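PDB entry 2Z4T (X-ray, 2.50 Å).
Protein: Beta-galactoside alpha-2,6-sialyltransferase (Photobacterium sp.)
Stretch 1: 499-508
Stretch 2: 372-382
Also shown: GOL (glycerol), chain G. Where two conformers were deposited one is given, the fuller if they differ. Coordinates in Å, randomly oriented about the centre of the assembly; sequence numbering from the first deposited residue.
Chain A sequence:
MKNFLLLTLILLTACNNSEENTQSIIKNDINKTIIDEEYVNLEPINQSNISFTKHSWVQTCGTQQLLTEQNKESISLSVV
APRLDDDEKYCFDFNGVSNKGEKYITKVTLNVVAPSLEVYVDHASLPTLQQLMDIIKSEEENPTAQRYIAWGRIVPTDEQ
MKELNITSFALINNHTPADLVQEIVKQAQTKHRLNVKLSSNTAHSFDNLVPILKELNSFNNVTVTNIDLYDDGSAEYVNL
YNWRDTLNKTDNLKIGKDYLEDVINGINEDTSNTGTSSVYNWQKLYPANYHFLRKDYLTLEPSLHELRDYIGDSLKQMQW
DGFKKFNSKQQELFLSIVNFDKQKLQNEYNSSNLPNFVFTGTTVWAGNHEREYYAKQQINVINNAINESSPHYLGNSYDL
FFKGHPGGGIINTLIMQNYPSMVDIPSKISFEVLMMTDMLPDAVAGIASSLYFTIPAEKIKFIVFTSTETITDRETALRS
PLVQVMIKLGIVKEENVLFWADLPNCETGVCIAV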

# COMPACT_ATOMS: atom_id res chain seq x y z
N PHE A 499 8.23 -0.27 30.31
CA PHE A 499 7.17 -1.26 30.10
C PHE A 499 5.99 -0.76 30.89
O PHE A 499 6.19 -0.15 31.91
CB PHE A 499 7.61 -2.65 30.60
CG PHE A 499 8.78 -3.20 29.89
CD1 PHE A 499 8.62 -3.86 28.67
CD2 PHE A 499 10.06 -3.03 30.41
CE1 PHE A 499 9.72 -4.37 27.97
CE2 PHE A 499 11.18 -3.51 29.73
CZ PHE A 499 11.01 -4.19 28.51
N TRP A 500 4.77 -1.01 30.44
CA TRP A 500 3.52 -0.65 31.14
C TRP A 500 3.61 -0.77 32.64
O TRP A 500 2.93 -0.07 33.40
CB TRP A 500 2.38 -1.57 30.71
CG TRP A 500 1.69 -1.21 29.44
CD1 TRP A 500 1.74 -0.02 28.78
CD2 TRP A 500 0.81 -2.06 28.68
NE1 TRP A 500 0.95 -0.07 27.65
CE2 TRP A 500 0.37 -1.31 27.57
CE3 TRP A 500 0.35 -3.37 28.85
CZ2 TRP A 500 -0.50 -1.83 26.61
CZ3 TRP A 500 -0.52 -3.89 27.89
CH2 TRP A 500 -0.94 -3.12 26.78
N ALA A 501 4.53 -1.59 33.14
CA ALA A 501 4.27 -2.15 34.48
C ALA A 501 5.09 -1.97 35.80
O ALA A 501 4.49 -2.31 36.84
CB ALA A 501 3.82 -3.63 34.33
N ASP A 502 6.32 -1.45 35.92
CA ASP A 502 7.08 -0.37 35.22
C ASP A 502 6.64 1.09 35.39
O ASP A 502 7.44 1.92 35.82
CB ASP A 502 7.59 -0.69 33.81
CG ASP A 502 8.89 0.09 33.44
OD1 ASP A 502 9.72 -0.43 32.67
OD2 ASP A 502 9.09 1.22 33.93
N LEU A 503 5.39 1.42 35.07
CA LEU A 503 5.01 2.82 35.18
C LEU A 503 4.22 3.02 36.47
O LEU A 503 3.58 2.08 36.95
CB LEU A 503 4.16 3.26 34.00
CG LEU A 503 4.78 3.29 32.61
CD1 LEU A 503 3.68 3.57 31.60
CD2 LEU A 503 5.93 4.30 32.50
N PRO A 504 4.25 4.25 37.02
CA PRO A 504 3.46 4.55 38.21
C PRO A 504 1.99 4.40 37.90
O PRO A 504 1.59 4.64 36.77
CB PRO A 504 3.75 6.03 38.48
CG PRO A 504 4.84 6.44 37.56
CD PRO A 504 5.03 5.40 36.53
N ASN A 505 1.21 4.02 38.89
CA ASN A 505 -0.22 3.91 38.73
C ASN A 505 -0.94 5.26 38.99
O ASN A 505 -1.04 5.74 40.14
CB ASN A 505 -0.77 2.80 39.63
CG ASN A 505 -2.24 2.50 39.37
OD1 ASN A 505 -2.88 3.14 38.52
ND2 ASN A 505 -2.78 1.53 40.10
N CYS A 506 -1.47 5.85 37.92
CA CYS A 506 -2.10 7.14 38.01
C CYS A 506 -3.61 7.06 38.14
O CYS A 506 -4.29 8.08 38.02
CB CYS A 506 -1.72 7.98 36.81
SG CYS A 506 0.05 8.20 36.63
N GLU A 507 -4.16 5.87 38.38
CA GLU A 507 -5.61 5.70 38.24
C GLU A 507 -6.42 6.52 39.24
O GLU A 507 -7.52 7.00 38.91
CB GLU A 507 -6.03 4.22 38.21
CG GLU A 507 -6.07 3.52 39.55
CD GLU A 507 -6.14 1.99 39.44
OE1 GLU A 507 -5.52 1.31 40.30
OE2 GLU A 507 -6.81 1.44 38.52
N THR A 508 -5.88 6.70 40.45
CA THR A 508 -6.57 7.47 41.51
C THR A 508 -6.52 8.96 41.29
O THR A 508 -7.14 9.70 42.03
CB THR A 508 -5.97 7.23 42.92
OG1 THR A 508 -4.61 7.72 42.94
CG2 THR A 508 -6.02 5.74 43.33
C1 GOL G . 0.44 0.71 36.94
O1 GOL G . 1.81 0.37 36.81
C2 GOL G . -0.46 -0.53 36.95
O2 GOL G . 0.10 -1.57 36.15
C3 GOL G . -1.84 -0.11 36.44
O3 GOL G . -2.80 -1.10 36.74
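Stretch 2 372-382: EYYAKQQINVI

The most unusual feature of this contact is one side chain, Asn380, clamped onto the backbone of the facing loop. Its amide accepts and donates at once. Cys506 N donates to Asn380 OD1 at 2.8 Å, and Asn380 ND2 donates to Pro504 O at 3.1 Å. Both bonds are nearly straight. The helix thus satisfies two backbone groups of a segment that has no regular helix or strand around them.

Stretch 2 is helical throughout, with phi near -65° and psi near -40°, and the helix extends beyond both ends. Trp500 lies along the helix from Tyr373 to Val381, with Gln377 nearest by CA, and Asn380 lies by Cys506. CA of Trp500 is 6.7 Å from CA of Gln377, and CA of Cys506 is 6.0 Å from CA of Asn380.

Trp500 has the largest area covered by the helix. CB of Gln377 lies over one face of its indole, 3.6 Å from the centroid of the six-membered ring, a CH-pi contact. The edge of Trp500 points at the face of Tyr374, with planes at 85° and Trp500 CH2 3.4 Å from Tyr374 CD2. Tyr373 makes a more offset edge-to-face pair, with Trp500 CZ3 3.7 Å from Tyr373 CE2. Val381 CG2 meets both Trp500 CD1 and Leu503 CD1 at 3.6 Å.

Nearer the surface, Lys376 NZ forms a salt bridge with Glu507 OE2 at 3.2 Å; its hydrogen bond is weak. Asn505 ND2 holds the other carboxylate oxygen, Glu507 OE1, at 2.8 Å. Water 2 joins Trp500 O, Gln377 OE1 and Asn380 ND2. A glycerol, probably from the crystallisation liquor, also bridges the two stretches. Its O1 donates to Leu503 O at a very short 2.5 Å, and its O3 accepts from Lys376 NZ at 3.1 Å.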

# COMPACT_ATOMS: atom_id res chain seq x y z
N GLU A 372 -9.43 -5.50 27.42
CA GLU A 372 -9.86 -4.56 28.45
C GLU A 372 -8.65 -4.12 29.27
O GLU A 372 -8.55 -2.96 29.69
CB GLU A 372 -10.96 -5.13 29.34
CG GLU A 372 -12.24 -5.37 28.55
CD GLU A 372 -13.36 -5.96 29.37
OE1 GLU A 372 -13.08 -6.68 30.37
OE2 GLU A 372 -14.54 -5.72 29.00
N TYR A 373 -7.73 -5.06 29.46
CA TYR A 373 -6.50 -4.82 30.20
C TYR A 373 -5.63 -3.86 29.39
O TYR A 373 -5.00 -2.96 29.95
CB TYR A 373 -5.79 -6.15 30.46
CG TYR A 373 -4.36 -6.00 30.88
CD1 TYR A 373 -4.02 -5.47 32.13
CD2 TYR A 373 -3.33 -6.38 30.03
CE1 TYR A 373 -2.70 -5.32 32.51
CE2 TYR A 373 -1.98 -6.23 30.40
CZ TYR A 373 -1.68 -5.71 31.64
OH TYR A 373 -0.36 -5.56 32.02
N TYR A 374 -5.64 -4.04 28.06
CA TYR A 374 -4.96 -3.15 27.13
C TYR A 374 -5.55 -1.74 27.21
O TYR A 374 -4.81 -0.76 27.17
CB TYR A 374 -5.02 -3.69 25.70
CG TYR A 374 -3.81 -4.52 25.32
CD1 TYR A 374 -3.47 -5.67 26.04
CD2 TYR A 374 -3.00 -4.14 24.25
CE1 TYR A 374 -2.33 -6.43 25.71
CE2 TYR A 374 -1.84 -4.90 23.90
CZ TYR A 374 -1.53 -6.04 24.64
OH TYR A 374 -0.41 -6.78 24.30
N ALA A 375 -6.87 -1.62 27.33
CA ALA A 375 -7.46 -0.31 27.42
C ALA A 375 -7.03 0.35 28.72
O ALA A 375 -6.59 1.51 28.73
CB ALA A 375 -8.94 -0.39 27.33
N LYS A 376 -7.12 -0.40 29.82
CA LYS A 376 -6.85 0.17 31.13
C LYS A 376 -5.39 0.61 31.26
O LYS A 376 -5.10 1.67 31.81
CB LYS A 376 -7.33 -0.77 32.25
CG LYS A 376 -6.70 -0.53 33.63
CD LYS A 376 -7.38 -1.39 34.71
CE LYS A 376 -6.41 -1.99 35.75
NZ LYS A 376 -5.88 -0.93 36.63
N GLN A 377 -4.48 -0.17 30.68
CA GLN A 377 -3.06 0.20 30.66
C GLN A 377 -2.73 1.46 29.83
O GLN A 377 -1.91 2.30 30.25
CB GLN A 377 -2.20 -0.98 30.21
CG GLN A 377 -2.11 -2.11 31.25
CD GLN A 377 -1.78 -1.63 32.68
OE1 GLN A 377 -0.75 -0.99 32.90
NE2 GLN A 377 -2.66 -1.93 33.64
N GLN A 378 -3.35 1.59 28.66
CA GLN A 378 -3.09 2.74 27.82
C GLN A 378 -3.65 4.03 28.44
O GLN A 378 -3.05 5.10 28.33
CB GLN A 378 -3.60 2.49 26.40
CG GLN A 378 -2.76 1.43 25.66
CD GLN A 378 -3.29 1.08 24.27
OE1 GLN A 378 -3.07 1.82 23.31
NE2 GLN A 378 -3.98 -0.05 24.17
N ILE A 379 -4.80 3.91 29.11
CA ILE A 379 -5.35 4.98 29.92
C ILE A 379 -4.30 5.39 30.96
O ILE A 379 -4.04 6.58 31.18
CB ILE A 379 -6.67 4.57 30.57
CG1 ILE A 379 -7.79 4.58 29.51
CG2 ILE A 379 -7.02 5.50 31.76
CD1 ILE A 379 -9.14 3.99 29.98
N ASN A 380 -3.67 4.40 31.58
CA ASN A 380 -2.65 4.71 32.54
C ASN A 380 -1.43 5.39 31.91
O ASN A 380 -0.81 6.27 32.53
CB ASN A 380 -2.25 3.48 33.35
CG ASN A 380 -1.40 3.84 34.54
OD1 ASN A 380 -1.83 4.61 35.39
ND2 ASN A 380 -0.20 3.31 34.61
N VAL A 381 -1.09 5.01 30.68
CA VAL A 381 0.03 5.65 29.99
C VAL A 381 -0.30 7.10 29.64
O VAL A 381 0.52 7.99 29.89
CB VAL A 381 0.51 4.86 28.76
CG1 VAL A 381 1.61 5.62 28.03
CG2 VAL A 381 0.99 3.50 29.19
N ILE A 382 -1.50 7.34 29.10
CA ILE A 382 -1.95 8.71 28.84
C ILE A 382 -1.86 9.53 30.14
O ILE A 382 -1.36 10.66 30.14
CB ILE A 382 -3.39 8.75 28.23
CG1 ILE A 382 -3.38 8.11 26.83
CG2 ILE A 382 -3.94 10.17 28.14
CD1 ILE A 382 -4.71 7.67 26.35
O HOH W 1 -4.43 1.52 36.14
O HOH W 2 0.70 1.30 32.82